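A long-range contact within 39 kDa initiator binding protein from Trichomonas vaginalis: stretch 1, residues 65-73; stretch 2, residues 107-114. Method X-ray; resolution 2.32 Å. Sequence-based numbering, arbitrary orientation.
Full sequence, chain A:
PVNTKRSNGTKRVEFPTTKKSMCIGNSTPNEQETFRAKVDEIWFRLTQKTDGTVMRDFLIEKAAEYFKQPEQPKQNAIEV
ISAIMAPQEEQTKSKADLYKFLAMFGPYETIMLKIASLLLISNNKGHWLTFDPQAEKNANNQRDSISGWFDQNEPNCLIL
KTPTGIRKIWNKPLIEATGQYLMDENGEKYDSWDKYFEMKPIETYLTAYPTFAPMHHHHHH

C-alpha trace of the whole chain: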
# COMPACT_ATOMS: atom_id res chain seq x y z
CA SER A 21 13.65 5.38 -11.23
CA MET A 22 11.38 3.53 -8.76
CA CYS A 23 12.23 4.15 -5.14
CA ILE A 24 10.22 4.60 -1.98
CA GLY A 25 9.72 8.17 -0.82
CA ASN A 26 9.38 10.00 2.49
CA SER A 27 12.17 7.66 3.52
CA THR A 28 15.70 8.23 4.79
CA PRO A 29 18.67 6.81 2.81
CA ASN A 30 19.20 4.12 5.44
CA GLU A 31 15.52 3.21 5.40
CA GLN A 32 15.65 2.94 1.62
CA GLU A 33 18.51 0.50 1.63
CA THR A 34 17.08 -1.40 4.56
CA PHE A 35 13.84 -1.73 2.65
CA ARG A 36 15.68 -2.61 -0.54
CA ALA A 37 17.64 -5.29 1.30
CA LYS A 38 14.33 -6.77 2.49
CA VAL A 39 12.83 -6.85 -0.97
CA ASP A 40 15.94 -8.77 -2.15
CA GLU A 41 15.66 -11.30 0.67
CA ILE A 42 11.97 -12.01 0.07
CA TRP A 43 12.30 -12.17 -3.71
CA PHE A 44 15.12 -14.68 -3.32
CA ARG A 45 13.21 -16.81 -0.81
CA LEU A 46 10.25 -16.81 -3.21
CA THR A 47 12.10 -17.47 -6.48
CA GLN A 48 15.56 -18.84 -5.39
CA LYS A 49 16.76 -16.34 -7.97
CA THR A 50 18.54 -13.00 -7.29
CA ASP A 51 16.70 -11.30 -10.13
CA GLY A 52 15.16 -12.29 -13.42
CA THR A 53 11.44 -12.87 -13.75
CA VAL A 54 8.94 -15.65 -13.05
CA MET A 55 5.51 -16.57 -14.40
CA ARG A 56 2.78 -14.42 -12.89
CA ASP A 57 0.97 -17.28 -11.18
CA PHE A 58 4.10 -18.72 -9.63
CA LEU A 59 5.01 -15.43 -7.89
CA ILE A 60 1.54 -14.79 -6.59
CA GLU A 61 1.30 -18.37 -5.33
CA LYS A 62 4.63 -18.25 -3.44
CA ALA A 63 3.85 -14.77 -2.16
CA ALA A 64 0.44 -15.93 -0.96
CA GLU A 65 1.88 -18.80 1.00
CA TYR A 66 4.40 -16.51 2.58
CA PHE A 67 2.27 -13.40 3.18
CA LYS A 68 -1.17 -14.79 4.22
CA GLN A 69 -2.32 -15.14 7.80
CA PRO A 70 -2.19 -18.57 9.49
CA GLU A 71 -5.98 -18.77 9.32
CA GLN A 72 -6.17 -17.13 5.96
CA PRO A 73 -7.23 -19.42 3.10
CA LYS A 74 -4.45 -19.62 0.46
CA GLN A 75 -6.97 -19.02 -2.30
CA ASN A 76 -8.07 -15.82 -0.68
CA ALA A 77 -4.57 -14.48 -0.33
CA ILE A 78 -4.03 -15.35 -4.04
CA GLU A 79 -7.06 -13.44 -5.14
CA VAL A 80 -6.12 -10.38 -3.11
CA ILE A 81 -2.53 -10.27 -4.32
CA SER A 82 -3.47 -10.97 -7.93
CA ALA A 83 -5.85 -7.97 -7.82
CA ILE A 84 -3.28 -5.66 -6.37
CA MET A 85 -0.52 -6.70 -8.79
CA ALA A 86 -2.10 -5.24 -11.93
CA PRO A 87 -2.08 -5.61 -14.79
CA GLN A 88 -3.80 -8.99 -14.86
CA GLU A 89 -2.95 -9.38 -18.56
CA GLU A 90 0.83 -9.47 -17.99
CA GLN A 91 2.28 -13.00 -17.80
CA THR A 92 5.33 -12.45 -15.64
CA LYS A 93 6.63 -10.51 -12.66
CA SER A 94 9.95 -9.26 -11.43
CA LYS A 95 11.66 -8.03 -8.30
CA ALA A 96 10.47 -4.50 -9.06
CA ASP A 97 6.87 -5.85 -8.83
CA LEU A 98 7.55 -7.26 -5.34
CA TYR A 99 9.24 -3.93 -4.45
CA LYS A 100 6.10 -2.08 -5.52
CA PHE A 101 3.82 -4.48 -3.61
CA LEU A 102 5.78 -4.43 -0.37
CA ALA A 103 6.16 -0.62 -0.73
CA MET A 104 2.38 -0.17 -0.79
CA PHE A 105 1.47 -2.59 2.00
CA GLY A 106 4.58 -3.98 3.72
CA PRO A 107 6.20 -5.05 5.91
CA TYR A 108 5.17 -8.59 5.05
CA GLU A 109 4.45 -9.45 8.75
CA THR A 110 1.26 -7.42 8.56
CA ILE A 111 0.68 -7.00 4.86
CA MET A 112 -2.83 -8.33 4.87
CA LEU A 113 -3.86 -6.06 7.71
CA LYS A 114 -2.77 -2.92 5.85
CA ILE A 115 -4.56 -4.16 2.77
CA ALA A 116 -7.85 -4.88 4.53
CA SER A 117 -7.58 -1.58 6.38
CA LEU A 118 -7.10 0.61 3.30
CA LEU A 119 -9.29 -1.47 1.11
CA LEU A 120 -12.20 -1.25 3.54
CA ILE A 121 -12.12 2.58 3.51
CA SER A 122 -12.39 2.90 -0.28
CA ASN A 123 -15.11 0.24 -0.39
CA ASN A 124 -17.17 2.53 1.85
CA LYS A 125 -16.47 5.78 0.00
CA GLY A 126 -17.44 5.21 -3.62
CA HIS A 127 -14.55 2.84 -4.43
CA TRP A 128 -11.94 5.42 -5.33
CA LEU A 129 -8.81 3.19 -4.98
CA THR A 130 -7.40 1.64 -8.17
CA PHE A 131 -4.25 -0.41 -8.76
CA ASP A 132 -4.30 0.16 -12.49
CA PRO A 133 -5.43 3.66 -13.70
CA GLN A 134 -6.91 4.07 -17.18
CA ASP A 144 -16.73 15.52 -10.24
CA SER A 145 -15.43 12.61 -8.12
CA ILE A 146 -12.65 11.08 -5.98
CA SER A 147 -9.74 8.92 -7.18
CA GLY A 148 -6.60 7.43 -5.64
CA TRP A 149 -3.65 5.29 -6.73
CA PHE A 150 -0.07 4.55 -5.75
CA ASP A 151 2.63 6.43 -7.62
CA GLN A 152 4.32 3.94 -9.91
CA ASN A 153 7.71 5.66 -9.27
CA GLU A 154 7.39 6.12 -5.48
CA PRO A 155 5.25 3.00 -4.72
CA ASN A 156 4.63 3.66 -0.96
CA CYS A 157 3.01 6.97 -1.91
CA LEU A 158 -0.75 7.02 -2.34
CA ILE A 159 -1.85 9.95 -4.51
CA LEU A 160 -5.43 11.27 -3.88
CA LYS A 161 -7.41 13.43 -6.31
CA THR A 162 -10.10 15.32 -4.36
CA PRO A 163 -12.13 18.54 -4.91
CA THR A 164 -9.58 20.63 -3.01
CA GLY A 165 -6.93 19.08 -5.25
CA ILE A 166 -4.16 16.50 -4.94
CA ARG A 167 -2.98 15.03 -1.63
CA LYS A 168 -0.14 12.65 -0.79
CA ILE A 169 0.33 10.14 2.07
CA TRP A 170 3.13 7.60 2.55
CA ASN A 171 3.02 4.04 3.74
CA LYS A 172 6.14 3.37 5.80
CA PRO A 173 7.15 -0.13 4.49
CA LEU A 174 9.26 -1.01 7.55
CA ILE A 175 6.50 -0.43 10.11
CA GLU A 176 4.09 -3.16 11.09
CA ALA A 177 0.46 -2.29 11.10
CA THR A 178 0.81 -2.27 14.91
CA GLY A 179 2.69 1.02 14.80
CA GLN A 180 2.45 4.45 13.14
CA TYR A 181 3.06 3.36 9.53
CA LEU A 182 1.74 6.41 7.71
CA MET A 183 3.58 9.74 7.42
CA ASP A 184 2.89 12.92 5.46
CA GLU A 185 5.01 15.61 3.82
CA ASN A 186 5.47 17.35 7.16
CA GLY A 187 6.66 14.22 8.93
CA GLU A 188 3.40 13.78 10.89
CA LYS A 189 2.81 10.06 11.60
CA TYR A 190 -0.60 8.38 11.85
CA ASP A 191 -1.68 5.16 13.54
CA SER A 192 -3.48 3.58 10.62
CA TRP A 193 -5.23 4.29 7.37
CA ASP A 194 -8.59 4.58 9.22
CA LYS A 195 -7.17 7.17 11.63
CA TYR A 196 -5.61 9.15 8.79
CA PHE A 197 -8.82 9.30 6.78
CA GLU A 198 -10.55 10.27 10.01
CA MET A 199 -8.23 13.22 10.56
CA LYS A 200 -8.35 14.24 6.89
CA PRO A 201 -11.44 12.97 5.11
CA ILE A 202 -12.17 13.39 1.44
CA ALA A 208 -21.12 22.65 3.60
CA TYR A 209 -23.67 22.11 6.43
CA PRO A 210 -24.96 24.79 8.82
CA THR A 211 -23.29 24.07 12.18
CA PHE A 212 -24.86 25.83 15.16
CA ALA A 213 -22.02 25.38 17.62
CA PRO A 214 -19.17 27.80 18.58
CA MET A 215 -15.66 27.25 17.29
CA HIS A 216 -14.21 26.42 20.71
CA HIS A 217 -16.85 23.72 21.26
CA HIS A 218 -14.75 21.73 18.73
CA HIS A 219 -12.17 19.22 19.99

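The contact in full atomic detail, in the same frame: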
# COMPACT_ATOMS: atom_id res chain seq x y z
N GLU A 65 1.48 -17.90 -0.04
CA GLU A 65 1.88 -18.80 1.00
C GLU A 65 2.66 -18.08 2.06
O GLU A 65 2.50 -18.33 3.24
CB GLU A 65 2.76 -19.92 0.45
CG GLU A 65 2.06 -21.04 -0.32
CD GLU A 65 3.03 -21.80 -1.25
OE1 GLU A 65 4.26 -21.84 -0.96
OE2 GLU A 65 2.54 -22.36 -2.27
N TYR A 66 3.53 -17.17 1.64
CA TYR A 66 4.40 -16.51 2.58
C TYR A 66 3.83 -15.27 3.26
O TYR A 66 4.26 -14.93 4.35
CB TYR A 66 5.70 -16.17 1.86
CG TYR A 66 6.81 -15.58 2.69
CD1 TYR A 66 6.94 -14.21 2.86
CD2 TYR A 66 7.78 -16.40 3.24
CE1 TYR A 66 8.03 -13.65 3.54
CE2 TYR A 66 8.88 -15.85 3.94
CZ TYR A 66 9.00 -14.48 4.08
OH TYR A 66 10.06 -13.95 4.78
N PHE A 67 2.85 -14.62 2.63
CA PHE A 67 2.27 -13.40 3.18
C PHE A 67 0.89 -13.57 3.87
O PHE A 67 0.50 -12.71 4.64
CB PHE A 67 2.11 -12.33 2.10
CG PHE A 67 3.39 -11.85 1.48
CD1 PHE A 67 4.59 -11.95 2.15
CD2 PHE A 67 3.38 -11.25 0.23
CE1 PHE A 67 5.74 -11.48 1.58
CE2 PHE A 67 4.50 -10.78 -0.35
CZ PHE A 67 5.70 -10.88 0.32
N LYS A 68 0.15 -14.63 3.58
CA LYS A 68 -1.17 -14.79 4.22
C LYS A 68 -1.10 -14.97 5.74
O LYS A 68 -0.02 -15.10 6.35
CB LYS A 68 -1.92 -15.99 3.65
CG LYS A 68 -1.28 -17.36 3.94
CD LYS A 68 -2.07 -18.43 3.16
CE LYS A 68 -2.19 -19.75 3.91
NZ LYS A 68 -2.77 -19.59 5.29
N GLN A 69 -2.26 -14.93 6.36
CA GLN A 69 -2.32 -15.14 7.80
C GLN A 69 -2.45 -16.64 8.01
O GLN A 69 -2.90 -17.35 7.12
CB GLN A 69 -3.55 -14.46 8.38
CG GLN A 69 -3.63 -13.02 8.07
CD GLN A 69 -3.08 -12.19 9.17
OE1 GLN A 69 -1.86 -12.20 9.42
NE2 GLN A 69 -3.96 -11.46 9.85
N PRO A 70 -2.09 -17.12 9.21
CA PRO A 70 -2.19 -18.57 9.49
C PRO A 70 -3.61 -19.10 9.24
O PRO A 70 -3.79 -20.22 8.75
CB PRO A 70 -1.77 -18.66 10.97
CG PRO A 70 -0.94 -17.46 11.18
CD PRO A 70 -1.72 -16.39 10.43
N GLU A 71 -4.62 -18.29 9.53
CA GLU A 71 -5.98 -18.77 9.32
C GLU A 71 -6.51 -18.25 8.02
O GLU A 71 -7.72 -18.39 7.73
CB GLU A 71 -6.93 -18.33 10.44
CG GLU A 71 -6.33 -17.50 11.53
CD GLU A 71 -5.85 -16.17 11.03
OE1 GLU A 71 -6.68 -15.42 10.46
OE2 GLU A 71 -4.65 -15.87 11.22
N GLN A 72 -5.64 -17.65 7.22
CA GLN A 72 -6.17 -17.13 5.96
C GLN A 72 -6.12 -18.20 4.86
O GLN A 72 -5.09 -18.85 4.67
CB GLN A 72 -5.38 -15.87 5.53
CG GLN A 72 -5.90 -15.19 4.26
CD GLN A 72 -5.14 -13.92 3.90
OE1 GLN A 72 -4.10 -13.62 4.49
NE2 GLN A 72 -5.66 -13.17 2.92
N PRO A 73 -7.25 -18.42 4.17
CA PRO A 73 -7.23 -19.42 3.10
C PRO A 73 -6.22 -18.99 2.00
O PRO A 73 -6.17 -17.81 1.62
CB PRO A 73 -8.66 -19.42 2.58
CG PRO A 73 -9.48 -18.83 3.74
CD PRO A 73 -8.56 -17.77 4.30
N PRO A 107 5.47 -3.77 6.03
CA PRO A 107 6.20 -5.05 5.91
C PRO A 107 5.32 -6.27 5.72
O PRO A 107 4.09 -6.23 5.93
CB PRO A 107 7.02 -5.15 7.21
CG PRO A 107 6.77 -3.83 7.95
CD PRO A 107 5.45 -3.31 7.43
N TYR A 108 5.94 -7.37 5.30
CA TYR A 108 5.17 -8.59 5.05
C TYR A 108 4.49 -9.14 6.34
O TYR A 108 3.41 -9.71 6.25
CB TYR A 108 6.07 -9.63 4.39
CG TYR A 108 6.69 -10.62 5.34
CD1 TYR A 108 6.00 -11.78 5.70
CD2 TYR A 108 7.96 -10.41 5.85
CE1 TYR A 108 6.55 -12.70 6.56
CE2 TYR A 108 8.53 -11.32 6.71
CZ TYR A 108 7.81 -12.47 7.07
OH TYR A 108 8.34 -13.36 7.96
N GLU A 109 5.09 -8.97 7.51
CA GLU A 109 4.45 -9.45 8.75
C GLU A 109 3.01 -9.02 8.88
O GLU A 109 2.21 -9.76 9.43
CB GLU A 109 5.16 -8.97 10.02
CG GLU A 109 6.52 -9.62 10.27
CD GLU A 109 7.60 -9.11 9.32
OE1 GLU A 109 7.29 -8.25 8.46
OE2 GLU A 109 8.77 -9.56 9.45
N THR A 110 2.66 -7.82 8.42
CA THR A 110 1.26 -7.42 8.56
C THR A 110 0.62 -6.97 7.24
O THR A 110 -0.39 -6.27 7.21
CB THR A 110 1.12 -6.33 9.68
OG1 THR A 110 1.99 -5.23 9.41
CG2 THR A 110 1.55 -6.96 11.08
N ILE A 111 1.16 -7.46 6.13
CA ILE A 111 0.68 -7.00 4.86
C ILE A 111 -0.81 -7.07 4.63
O ILE A 111 -1.43 -6.15 4.08
CB ILE A 111 1.44 -7.66 3.70
CG1 ILE A 111 0.96 -7.05 2.38
CG2 ILE A 111 1.29 -9.18 3.74
CD1 ILE A 111 2.04 -6.35 1.65
N MET A 112 -1.41 -8.16 5.08
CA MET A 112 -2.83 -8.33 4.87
C MET A 112 -3.68 -7.46 5.77
O MET A 112 -4.84 -7.24 5.51
CB MET A 112 -3.15 -9.80 5.04
CG MET A 112 -2.55 -10.63 3.93
SD MET A 112 -3.51 -10.48 2.44
CE MET A 112 -2.33 -10.09 1.35
N LEU A 113 -3.09 -6.93 6.84
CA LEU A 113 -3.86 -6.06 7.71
C LEU A 113 -3.95 -4.72 7.02
O LEU A 113 -5.05 -4.17 6.90
CB LEU A 113 -3.21 -5.90 9.08
CG LEU A 113 -3.10 -7.21 9.87
CD1 LEU A 113 -2.46 -6.93 11.25
CD2 LEU A 113 -4.51 -7.84 9.99
N LYS A 114 -2.79 -4.21 6.55
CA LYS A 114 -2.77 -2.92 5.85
C LYS A 114 -3.73 -2.95 4.67
O LYS A 114 -4.53 -2.03 4.48
CB LYS A 114 -1.36 -2.56 5.38
CG LYS A 114 -0.39 -2.43 6.56
CD LYS A 114 0.74 -1.47 6.28
CE LYS A 114 1.69 -1.40 7.42
NZ LYS A 114 2.95 -0.76 6.92

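This is a mainly apolar contact, in which the end of one helix and the turn after it pack against the start of another helix and the residues leading into it, burying 431 Å² with one weak hydrogen bond across it. The backbones come nearest at Phe-67 and Tyr-108, whose CA atoms lie 5.9 Å apart.

Tyr-108 points its CA-to-CB bond toward the first stretch and meets two aromatic rings. Its CE1 lies 3.5 Å from CE1 of Tyr-66; the ring centroids are 4.5 Å apart and the planes inclined at 32°, an oblique pairing in which the Tyr-66 atom sits over one face of the Tyr-108 ring. Phe-67, in the m rotamer, brings CE1 to 3.4 Å from Tyr-108 CB, while its own CB lies 3.6 Å from CG2 of Ile-111. Phe-67 and Ile-111 are both buried, and purely hydrocarbon side chains suit them there.

Farther along, Met-112, its CA-to-CB bond directed toward the first stretch, packs beside the turn formed by Gln-69 to Gln-72. Its unbranched thioether chain offers both an apolar CG and a weak acceptor: Met-112 CG lies 3.8 Å from Phe-67 O and 3.4 Å from Gln-72 OE1, and Met-112 SD accepts the weak bond from Gln-72 NE2 (3.5 Å, N-H...S angle 162°). The Gln-72 side chain, extended with chi1 and chi2 both t, also serves its own stretch: Gln-72 OE1 accepts from Gln-69 N at 2.9 Å. Gln-69 NE2 also approaches Leu-113 CD2 to 3.7 Å, a van der Waals contact.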